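Local coordinates for protein catechol 1,2-dioxygenase (Pseudomonas putida, PDB 2AZQ) that probably catalyses the intradiol cleavage of catechol by O2 to cis,cis-muconate at a ferric iron centre, opening a route of aromatic breakdown in the beta-ketoadipate pathway, at residues A[204-207]-A[208-212]; A[168-171]-A[172-176]; A[6-9]-A[10-13]; A[304-307]-A[308-311]. All blocks are in the same frame, centred on the assembly; numbering follows the deposited sequence.

Contact 1 of 4, residues A[204-207]-A[208-212]; sequences PTQE and CLDLL
Asp-210 and Gln-206 meet one turn apart on the short helix 204-212. The two side chains cross at about a right angle, Gln-206 CG lying 3.9 Å from Asp-210 OD2, and the amide and carboxylate planes stand 53° apart. Gln-206 reaches this position because CG is anti to its backbone N (chi1 -173°) and the chain then bends at chi2. Beneath the pair, Asp-210 N donates to Gln-206 O at 2.7 Å. The preceding helical bond, from Leu-209 N to Thr-205 O, is 3.0 Å long and almost straight at 170°. Leu-209 CG rests 3.6 Å from that same Thr-205 O. On another side of the helix, Leu-211 CG sits 3.7 Å from Glu-207 O, whose bond from Leu-211 N is weak.

Further out, Tyr-61 OH is hydrogen-bonded to Pro-204 O, Thr-205 OG1 is bound to Glu-70, and Glu-207 is held by a salt bridge to Arg-64. Leu-211 also packs on Phe-30 of the second subunit. The helix thus brings Glu-207, its carboxylate paired with Arg-64, and the hydrocarbon of Leu-211 to the bound phospholipid, a pairing consistent with an amphipathic ligand.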
loop_
_atom_site.group_PDB
_atom_site.type_symbol
_atom_site.label_atom_id
_atom_site.label_comp_id
_atom_site.label_asym_id
_atom_site.label_seq_id
_atom_site.Cartn_x
_atom_site.Cartn_y
_atom_site.Cartn_z
ATOM N N PRO A 204 -10.463 -2.895 -4.617
ATOM C CA PRO A 204 -9.302 -2.168 -5.138
ATOM C C PRO A 204 -8.615 -2.831 -6.335
ATOM O O PRO A 204 -8.268 -2.155 -7.316
ATOM C CB PRO A 204 -8.377 -2.081 -3.917
ATOM C CG PRO A 204 -9.352 -2.107 -2.758
ATOM C CD PRO A 204 -10.236 -3.252 -3.209
ATOM N N THR A 205 -8.399 -4.139 -6.252
ATOM C CA THR A 205 -7.752 -4.855 -7.340
ATOM C C THR A 205 -8.502 -4.702 -8.675
ATOM O O THR A 205 -7.943 -4.270 -9.687
ATOM C CB THR A 205 -7.629 -6.330 -6.998
ATOM O OG1 THR A 205 -6.888 -6.461 -5.779
ATOM C CG2 THR A 205 -6.938 -7.088 -8.120
ATOM N N GLN A 206 -9.779 -5.039 -8.671
ATOM C CA GLN A 206 -10.578 -4.939 -9.875
ATOM C C GLN A 206 -10.681 -3.497 -10.377
ATOM O O GLN A 206 -10.681 -3.247 -11.578
ATOM C CB GLN A 206 -11.983 -5.511 -9.624
ATOM C CG GLN A 206 -12.800 -5.587 -10.874
ATOM C CD GLN A 206 -12.090 -6.405 -11.947
ATOM O OE1 GLN A 206 -11.927 -5.954 -13.084
ATOM N NE2 GLN A 206 -11.661 -7.620 -11.585
ATOM N N GLU A 207 -10.764 -2.524 -9.481
ATOM C CA GLU A 207 -10.881 -1.180 -10.004
ATOM C C GLU A 207 -9.615 -0.861 -10.766
ATOM O O GLU A 207 -9.677 -0.125 -11.757
ATOM C CB GLU A 207 -11.217 -0.146 -8.913
ATOM C CG GLU A 207 -10.110 0.685 -8.381
ATOM C CD GLU A 207 -10.585 1.563 -7.218
ATOM O OE1 GLU A 207 -11.112 1.010 -6.217
ATOM O OE2 GLU A 207 -10.425 2.802 -7.287
ATOM N N CYS A 208 -8.480 -1.435 -10.365
ATOM C CA CYS A 208 -7.259 -1.182 -11.113
ATOM C C CYS A 208 -7.329 -1.894 -12.474
ATOM O O CYS A 208 -7.152 -1.272 -13.524
ATOM C CB CYS A 208 -6.029 -1.663 -10.354
ATOM S SG CYS A 208 -4.526 -1.330 -11.307
ATOM N N LEU A 209 -7.573 -3.202 -12.448
ATOM C CA LEU A 209 -7.696 -3.982 -13.670
ATOM C C LEU A 209 -8.698 -3.346 -14.626
ATOM O O LEU A 209 -8.531 -3.399 -15.848
ATOM C CB LEU A 209 -8.146 -5.398 -13.346
ATOM C CG LEU A 209 -7.114 -6.232 -12.614
ATOM C CD1 LEU A 209 -7.660 -7.577 -12.297
ATOM C CD2 LEU A 209 -5.924 -6.384 -13.496
ATOM N N ASP A 210 -9.750 -2.749 -14.090
ATOM C CA ASP A 210 -10.714 -2.132 -14.984
ATOM C C ASP A 210 -10.069 -1.072 -15.818
ATOM O O ASP A 210 -10.387 -0.941 -17.007
ATOM C CB ASP A 210 -11.875 -1.472 -14.249
ATOM C CG ASP A 210 -12.832 -2.455 -13.680
ATOM O OD1 ASP A 210 -13.109 -3.482 -14.333
ATOM O OD2 ASP A 210 -13.328 -2.176 -12.580
ATOM N N LEU A 211 -9.218 -0.279 -15.170
ATOM C CA LEU A 211 -8.508 0.792 -15.846
ATOM C C LEU A 211 -7.504 0.218 -16.811
ATOM O O LEU A 211 -6.980 0.919 -17.667
ATOM C CB LEU A 211 -7.776 1.678 -14.859
ATOM C CG LEU A 211 -8.689 2.612 -14.086
ATOM C CD1 LEU A 211 -7.899 3.256 -12.945
ATOM C CD2 LEU A 211 -9.268 3.643 -15.058
ATOM N N LEU A 212 -7.208 -1.057 -16.657
ATOM C CA LEU A 212 -6.306 -1.678 -17.587
ATOM C C LEU A 212 -7.112 -2.331 -18.707
ATOM O O LEU A 212 -6.549 -2.819 -19.670
ATOM C CB LEU A 212 -5.435 -2.699 -16.868
ATOM C CG LEU A 212 -4.502 -2.012 -15.882
ATOM C CD1 LEU A 212 -3.462 -3.001 -15.356
ATOM C CD2 LEU A 212 -3.824 -0.835 -16.594
#

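Contact 2 of 4, residues A[168-171]-A[172-176]; sequences STQS and EFNLR
Ser-171 and Asn-174 face each other across a bend in the loop between strands 151-155 and 176-180. Ser-171 OG lies 3.7 Å from Asn-174 CB, alongside the asparagine stem. The hydroxyl occupies the position between its own backbone N and carbonyl carbon (chi1 62°), and there it is also hydrogen-bonded to Asp-125. The backbone closes the bend loosely, with a weak bond of 3.4 Å from Asn-174 N to Ser-171 O. Overlapping it, a type II beta turn from Phe-173 to Arg-176 leads the chain into strand 176-180.

Gln-170, the neighbour of Ser-171, also reaches the asparagine. Its OE1 stands 3.7 Å from Asn-174 CB, and the two amide planes are nearly perpendicular, 79° apart. Leu-175 CD1 approaches the same OE1 at 4.1 Å, while Gln-170 NE2 is hydrogen-bonded to Thr-162. With an alanine here, the Gln-170 carboxamide would probably lose its amide neighbour and a gap would open beside Asp-125, which the asparagine side chain also touches. Polar side chains tied outward to Thr-162 and Asp-125 thus help fix the bend, and Gln-170 lies close to the iron ligand Tyr-163.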
loop_
_atom_site.group_PDB
_atom_site.type_symbol
_atom_site.label_atom_id
_atom_site.label_comp_id
_atom_site.label_asym_id
_atom_site.label_seq_id
_atom_site.Cartn_x
_atom_site.Cartn_y
_atom_site.Cartn_z
ATOM N N SER A 168 -16.540 -16.400 5.946
ATOM C CA SER A 168 -17.045 -16.861 7.226
ATOM C C SER A 168 -18.225 -17.801 7.117
ATOM O O SER A 168 -18.471 -18.577 8.046
ATOM C CB SER A 168 -17.407 -15.668 8.123
ATOM O OG SER A 168 -16.238 -14.986 8.574
ATOM N N THR A 169 -18.962 -17.743 6.006
ATOM C CA THR A 169 -20.111 -18.631 5.852
ATOM C C THR A 169 -19.636 -20.073 5.840
ATOM O O THR A 169 -20.364 -20.953 6.277
ATOM C CB THR A 169 -20.963 -18.343 4.549
ATOM O OG1 THR A 169 -20.122 -18.290 3.388
ATOM C CG2 THR A 169 -21.722 -17.039 4.675
ATOM N N GLN A 170 -18.412 -20.322 5.359
ATOM C CA GLN A 170 -17.886 -21.682 5.327
ATOM C C GLN A 170 -17.458 -22.155 6.708
ATOM O O GLN A 170 -17.101 -21.358 7.571
ATOM C CB GLN A 170 -16.725 -21.801 4.337
ATOM C CG GLN A 170 -17.161 -21.576 2.897
ATOM C CD GLN A 170 -16.149 -22.092 1.867
ATOM O OE1 GLN A 170 -15.759 -23.262 1.891
ATOM N NE2 GLN A 170 -15.743 -21.225 0.948
ATOM N N SER A 171 -17.504 -23.464 6.920
ATOM C CA SER A 171 -17.131 -24.024 8.201
ATOM C C SER A 171 -15.604 -24.015 8.372
ATOM O O SER A 171 -14.867 -23.754 7.411
ATOM C CB SER A 171 -17.676 -25.438 8.293
ATOM O OG SER A 171 -17.109 -26.233 7.285
ATOM N N GLU A 172 -15.115 -24.289 9.583
ATOM C CA GLU A 172 -13.664 -24.305 9.775
ATOM C C GLU A 172 -12.961 -25.218 8.743
ATOM O O GLU A 172 -13.438 -26.324 8.444
ATOM C CB GLU A 172 -13.291 -24.754 11.199
ATOM C CG GLU A 172 -13.571 -23.723 12.332
ATOM C CD GLU A 172 -12.910 -24.096 13.709
ATOM O OE1 GLU A 172 -11.642 -24.138 13.790
ATOM O OE2 GLU A 172 -13.666 -24.344 14.698
ATOM N N PHE A 173 -11.838 -24.729 8.212
ATOM C CA PHE A 173 -10.988 -25.413 7.222
ATOM C C PHE A 173 -11.675 -26.253 6.155
ATOM O O PHE A 173 -11.171 -27.302 5.764
ATOM C CB PHE A 173 -9.933 -26.293 7.910
ATOM C CG PHE A 173 -8.969 -25.541 8.798
ATOM C CD1 PHE A 173 -9.268 -25.294 10.140
ATOM C CD2 PHE A 173 -7.726 -25.146 8.317
ATOM C CE1 PHE A 173 -8.325 -24.674 10.990
ATOM C CE2 PHE A 173 -6.784 -24.523 9.168
ATOM C CZ PHE A 173 -7.084 -24.293 10.503
ATOM N N ASN A 174 -12.822 -25.791 5.676
ATOM C CA ASN A 174 -13.544 -26.518 4.644
ATOM C C ASN A 174 -12.694 -26.490 3.375
ATOM O O ASN A 174 -12.105 -25.451 3.024
ATOM C CB ASN A 174 -14.899 -25.857 4.395
ATOM C CG ASN A 174 -15.800 -26.684 3.503
ATOM O OD1 ASN A 174 -16.314 -26.188 2.515
ATOM N ND2 ASN A 174 -16.006 -27.947 3.862
ATOM N N LEU A 175 -12.623 -27.631 2.697
ATOM C CA LEU A 175 -11.822 -27.755 1.482
ATOM C C LEU A 175 -10.332 -27.475 1.763
ATOM O O LEU A 175 -9.596 -26.995 0.896
ATOM C CB LEU A 175 -12.360 -26.803 0.405
ATOM C CG LEU A 175 -13.878 -26.938 0.295
ATOM C CD1 LEU A 175 -14.394 -26.037 -0.810
ATOM C CD2 LEU A 175 -14.241 -28.392 0.023
ATOM N N ARG A 176 -9.893 -27.781 2.980
ATOM C CA ARG A 176 -8.497 -27.572 3.383
ATOM C C ARG A 176 -7.954 -28.766 4.171
ATOM O O ARG A 176 -8.479 -29.111 5.230
ATOM C CB ARG A 176 -8.382 -26.309 4.242
ATOM C CG ARG A 176 -8.524 -25.001 3.459
ATOM C CD ARG A 176 -8.742 -23.761 4.349
ATOM N NE ARG A 176 -8.796 -22.540 3.550
ATOM C CZ ARG A 176 -7.727 -21.988 2.996
ATOM N NH1 ARG A 176 -6.542 -22.564 3.179
ATOM N NH2 ARG A 176 -7.844 -20.900 2.250
#

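Contact 3 of 4, residues A[6-9]-A[10-13]; sequences SHTA and DIQA
Thr-8 O accepts two backbone N-H groups from the first turn of helix 9-19. Gln-12 N comes to it in the carbonyl plane at 3.0 Å with an angle of 158° at the hydrogen, whereas the bond from Ile-11 N is weak. Ile-11 N has a second acceptor in Thr-8 OG1, 3.2 Å away. The hydroxyl lies between the backbone N and the carbonyl carbon of Thr-8 (chi1 88°), which turns it toward the helix, and it is also hydrogen-bonded to Ile-5 O in the loop before it.

This is a classical N-cap: Thr-8 stands right before the helix and its side chain takes up an amide of the first turn. An alanine in its place would remove the hydroxyl, and Ile-11 N would probably be left with its weak backbone bond alone while Ile-5 O lost its partner. Asp-10 CB lies 3.4 Å from Thr-8 OG1, and its carboxylate, in the first turn, would be expected to interact favourably with the helix dipole.

Around the cap, Ile-11 CG1 packs 3.6 Å from Thr-8 OG1, while its CG2 branch reaches Ser-6 CA at 4.0 Å. Gln-12 CG lies 3.4 Å from Thr-8 O, and the chain bends beyond it at chi2. Ser-6 and Gln-12 both touch helix 28-49, at Ala-42 and Gln-39, and Ile-11 packs on Leu-86 of the second subunit.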
loop_
_atom_site.group_PDB
_atom_site.type_symbol
_atom_site.label_atom_id
_atom_site.label_comp_id
_atom_site.label_asym_id
_atom_site.label_seq_id
_atom_site.Cartn_x
_atom_site.Cartn_y
_atom_site.Cartn_z
ATOM N N SER A 6 15.745 15.595 -10.084
ATOM C CA SER A 6 16.176 14.320 -9.508
ATOM C C SER A 6 17.656 13.908 -9.773
ATOM O O SER A 6 18.258 13.121 -9.016
ATOM C CB SER A 6 15.226 13.240 -10.025
ATOM O OG SER A 6 15.670 11.944 -9.692
ATOM N N HIS A 7 18.229 14.460 -10.841
ATOM C CA HIS A 7 19.590 14.158 -11.261
ATOM C C HIS A 7 20.642 15.093 -10.642
ATOM O O HIS A 7 21.850 14.858 -10.777
ATOM C CB HIS A 7 19.678 14.268 -12.781
ATOM C CG HIS A 7 19.513 15.669 -13.284
ATOM N ND1 HIS A 7 18.342 16.380 -13.144
ATOM C CD2 HIS A 7 20.390 16.509 -13.885
ATOM C CE1 HIS A 7 18.504 17.596 -13.637
ATOM N NE2 HIS A 7 19.737 17.700 -14.093
ATOM N N THR A 8 20.181 16.145 -9.969
ATOM C CA THR A 8 21.077 17.119 -9.346
ATOM C C THR A 8 21.597 16.611 -8.007
ATOM O O THR A 8 20.895 15.890 -7.299
ATOM C CB THR A 8 20.356 18.459 -9.091
ATOM O OG1 THR A 8 19.717 18.426 -7.808
ATOM C CG2 THR A 8 19.283 18.694 -10.153
ATOM N N ALA A 9 22.823 16.995 -7.665
ATOM C CA ALA A 9 23.446 16.593 -6.404
ATOM C C ALA A 9 22.584 17.042 -5.217
ATOM O O ALA A 9 22.518 16.366 -4.176
ATOM C CB ALA A 9 24.830 17.205 -6.295
ATOM N N ASP A 10 21.927 18.187 -5.400
ATOM C CA ASP A 10 21.064 18.782 -4.395
ATOM C C ASP A 10 19.973 17.774 -3.973
ATOM O O ASP A 10 19.641 17.659 -2.783
ATOM C CB ASP A 10 20.435 20.064 -4.967
ATOM C CG ASP A 10 21.454 20.941 -5.749
ATOM O OD1 ASP A 10 22.515 21.290 -5.178
ATOM O OD2 ASP A 10 21.202 21.303 -6.932
ATOM N N ILE A 11 19.427 17.041 -4.941
ATOM C CA ILE A 11 18.386 16.054 -4.658
ATOM C C ILE A 11 18.942 14.667 -4.289
ATOM O O ILE A 11 18.339 13.949 -3.523
ATOM C CB ILE A 11 17.390 15.907 -5.866
ATOM C CG1 ILE A 11 16.701 17.238 -6.142
ATOM C CG2 ILE A 11 16.343 14.858 -5.583
ATOM C CD1 ILE A 11 16.016 17.849 -4.922
ATOM N N GLN A 12 20.082 14.280 -4.841
ATOM C CA GLN A 12 20.659 12.995 -4.496
ATOM C C GLN A 12 21.099 13.047 -3.039
ATOM O O GLN A 12 21.082 12.058 -2.328
ATOM C CB GLN A 12 21.870 12.721 -5.374
ATOM C CG GLN A 12 21.590 12.607 -6.867
ATOM C CD GLN A 12 20.795 11.352 -7.234
ATOM O OE1 GLN A 12 19.606 11.206 -6.893
ATOM N NE2 GLN A 12 21.457 10.431 -7.927
ATOM N N ALA A 13 21.516 14.221 -2.599
ATOM C CA ALA A 13 21.949 14.397 -1.220
ATOM C C ALA A 13 20.734 14.281 -0.300
ATOM O O ALA A 13 20.834 13.779 0.817
ATOM C CB ALA A 13 22.629 15.770 -1.047
#

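Contact 4 of 4, residues A[304-307]-A[308-311]; sequences RPRA and LQEG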
loop_
_atom_site.group_PDB
_atom_site.type_symbol
_atom_site.label_atom_id
_atom_site.label_comp_id
_atom_site.label_asym_id
_atom_site.label_seq_id
_atom_site.Cartn_x
_atom_site.Cartn_y
_atom_site.Cartn_z
ATOM N N ARG A 304 6.937 -16.014 3.702
ATOM C CA ARG A 304 5.767 -15.234 3.384
ATOM C C ARG A 304 4.761 -15.400 4.539
ATOM O O ARG A 304 4.536 -16.513 5.024
ATOM C CB ARG A 304 5.156 -15.718 2.069
ATOM C CG ARG A 304 3.856 -15.025 1.709
ATOM C CD ARG A 304 3.333 -15.384 0.326
ATOM N NE ARG A 304 2.126 -14.615 0.065
ATOM C CZ ARG A 304 1.480 -14.578 -1.090
ATOM N NH1 ARG A 304 0.385 -13.836 -1.218
ATOM N NH2 ARG A 304 1.922 -15.276 -2.113
ATOM N N PRO A 305 4.222 -14.284 5.056
ATOM C CA PRO A 305 3.241 -14.273 6.146
ATOM C C PRO A 305 1.925 -14.935 5.683
ATOM O O PRO A 305 1.483 -14.738 4.549
ATOM C CB PRO A 305 3.080 -12.783 6.423
ATOM C CG PRO A 305 4.444 -12.228 6.050
ATOM C CD PRO A 305 4.588 -12.904 4.705
ATOM N N ARG A 306 1.293 -15.729 6.542
ATOM C CA ARG A 306 0.072 -16.393 6.126
ATOM C C ARG A 306 -0.926 -16.534 7.240
ATOM O O ARG A 306 -0.568 -16.614 8.409
ATOM C CB ARG A 306 0.406 -17.771 5.540
ATOM C CG ARG A 306 1.294 -17.684 4.300
ATOM C CD ARG A 306 1.819 -19.040 3.922
ATOM N NE ARG A 306 2.830 -19.002 2.871
ATOM C CZ ARG A 306 4.120 -19.255 3.059
ATOM N NH1 ARG A 306 4.578 -19.565 4.265
ATOM N NH2 ARG A 306 4.947 -19.224 2.035
ATOM N N ALA A 307 -2.194 -16.571 6.867
ATOM C CA ALA A 307 -3.238 -16.715 7.846
ATOM C C ALA A 307 -2.919 -17.863 8.796
ATOM O O ALA A 307 -2.685 -19.024 8.396
ATOM C CB ALA A 307 -4.593 -16.943 7.153
ATOM N N LEU A 308 -2.892 -17.510 10.068
ATOM C CA LEU A 308 -2.651 -18.472 11.121
ATOM C C LEU A 308 -1.289 -19.129 11.304
ATOM O O LEU A 308 -1.197 -20.029 12.138
ATOM C CB LEU A 308 -3.718 -19.580 11.078
ATOM C CG LEU A 308 -5.000 -19.302 11.869
ATOM C CD1 LEU A 308 -5.482 -17.902 11.583
ATOM C CD2 LEU A 308 -6.065 -20.350 11.526
ATOM N N GLN A 309 -0.233 -18.752 10.585
ATOM C CA GLN A 309 0.995 -19.461 10.920
ATOM C C GLN A 309 1.565 -18.916 12.225
ATOM O O GLN A 309 2.516 -19.467 12.783
ATOM C CB GLN A 309 2.030 -19.472 9.784
ATOM C CG GLN A 309 2.379 -18.191 9.082
ATOM C CD GLN A 309 3.430 -18.459 8.002
ATOM O OE1 GLN A 309 3.238 -19.297 7.124
ATOM N NE2 GLN A 309 4.547 -17.755 8.076
ATOM N N GLU A 310 0.917 -17.864 12.723
ATOM C CA GLU A 310 1.272 -17.188 13.975
ATOM C C GLU A 310 2.768 -17.117 14.299
ATOM O O GLU A 310 3.173 -17.283 15.451
ATOM C CB GLU A 310 0.529 -17.832 15.149
ATOM C CG GLU A 310 -0.974 -17.805 15.034
ATOM C CD GLU A 310 -1.643 -18.405 16.264
ATOM O OE1 GLU A 310 -1.588 -17.764 17.343
ATOM O OE2 GLU A 310 -2.206 -19.522 16.151
ATOM N N GLY A 311 3.577 -16.867 13.275
ATOM C CA GLY A 311 5.012 -16.750 13.465
ATOM C C GLY A 311 5.404 -15.288 13.387
ATOM O O GLY A 311 4.498 -14.454 13.125
ATOM O OXT GLY A 311 6.603 -14.972 13.585
#
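Gln-309 and Arg-306 are brought together by two different side-chain courses. In the glutamine, CG sits between the backbone N and the carbonyl carbon (chi1 49°) and the chain then runs extended, which carries the amide obliquely across the arginine. Arg-306 turns CG anti to its carbonyl carbon and stays extended to NE, so that Gln-309 OE1 lies 3.5 Å from CD of Arg-306 and meets the guanidinium at its edge, close to the plane. There Arg-306 NH1 donates to Gln-309 OE1 at 3.2 Å with an angle of 157°; the guanidinium and amide planes are inclined at 59°.

The backbone beneath is a type II beta turn from Arg-306 to Gln-309. Gln-309 N closes it with a nearly straight bond of 3.1 Å to Arg-306 O, approaching from above the carbonyl plane. Gln-309 CG lies 3.4 Å from that same oxygen. Over one face of the guanidinium stands Arg-304 O.

Arg-306 has its charge partner in Glu-106, through NE, and NH1 is also hydrogen-bonded to Ser-302 O. Arg-304, salt-bridged to Glu-81, also forms a cation-pi contact with Trp-56 of the second subunit. Near the C terminus, the turn thus joins its backbone bond to a side-chain bond between a charged donor and a neutral amide oxygen, while Glu-106 supplies the counter-charge.

In the fold
Contacts 2 and 4 are the pair that touch: Phe-173 CZ of the 172-176 segment packs 4.2 Å from Leu-308 CD2, joining the loop before strand 176-180 to the C-terminal tail. Both lie near the metal, with the side chain of Gln-170 about 5 Å from that of Tyr-163 and the side chain of Arg-304 about 10 Å from the iron. Contact 1 belongs to the lipid site, the side chain of Leu-211 coming within about 3 Å of a bound phospholipid; its nearest atoms are about 11 Å from those of contact 4, and both meet the second subunit. Contact 3 is remote, its centre about 54 Å from that of contact 2.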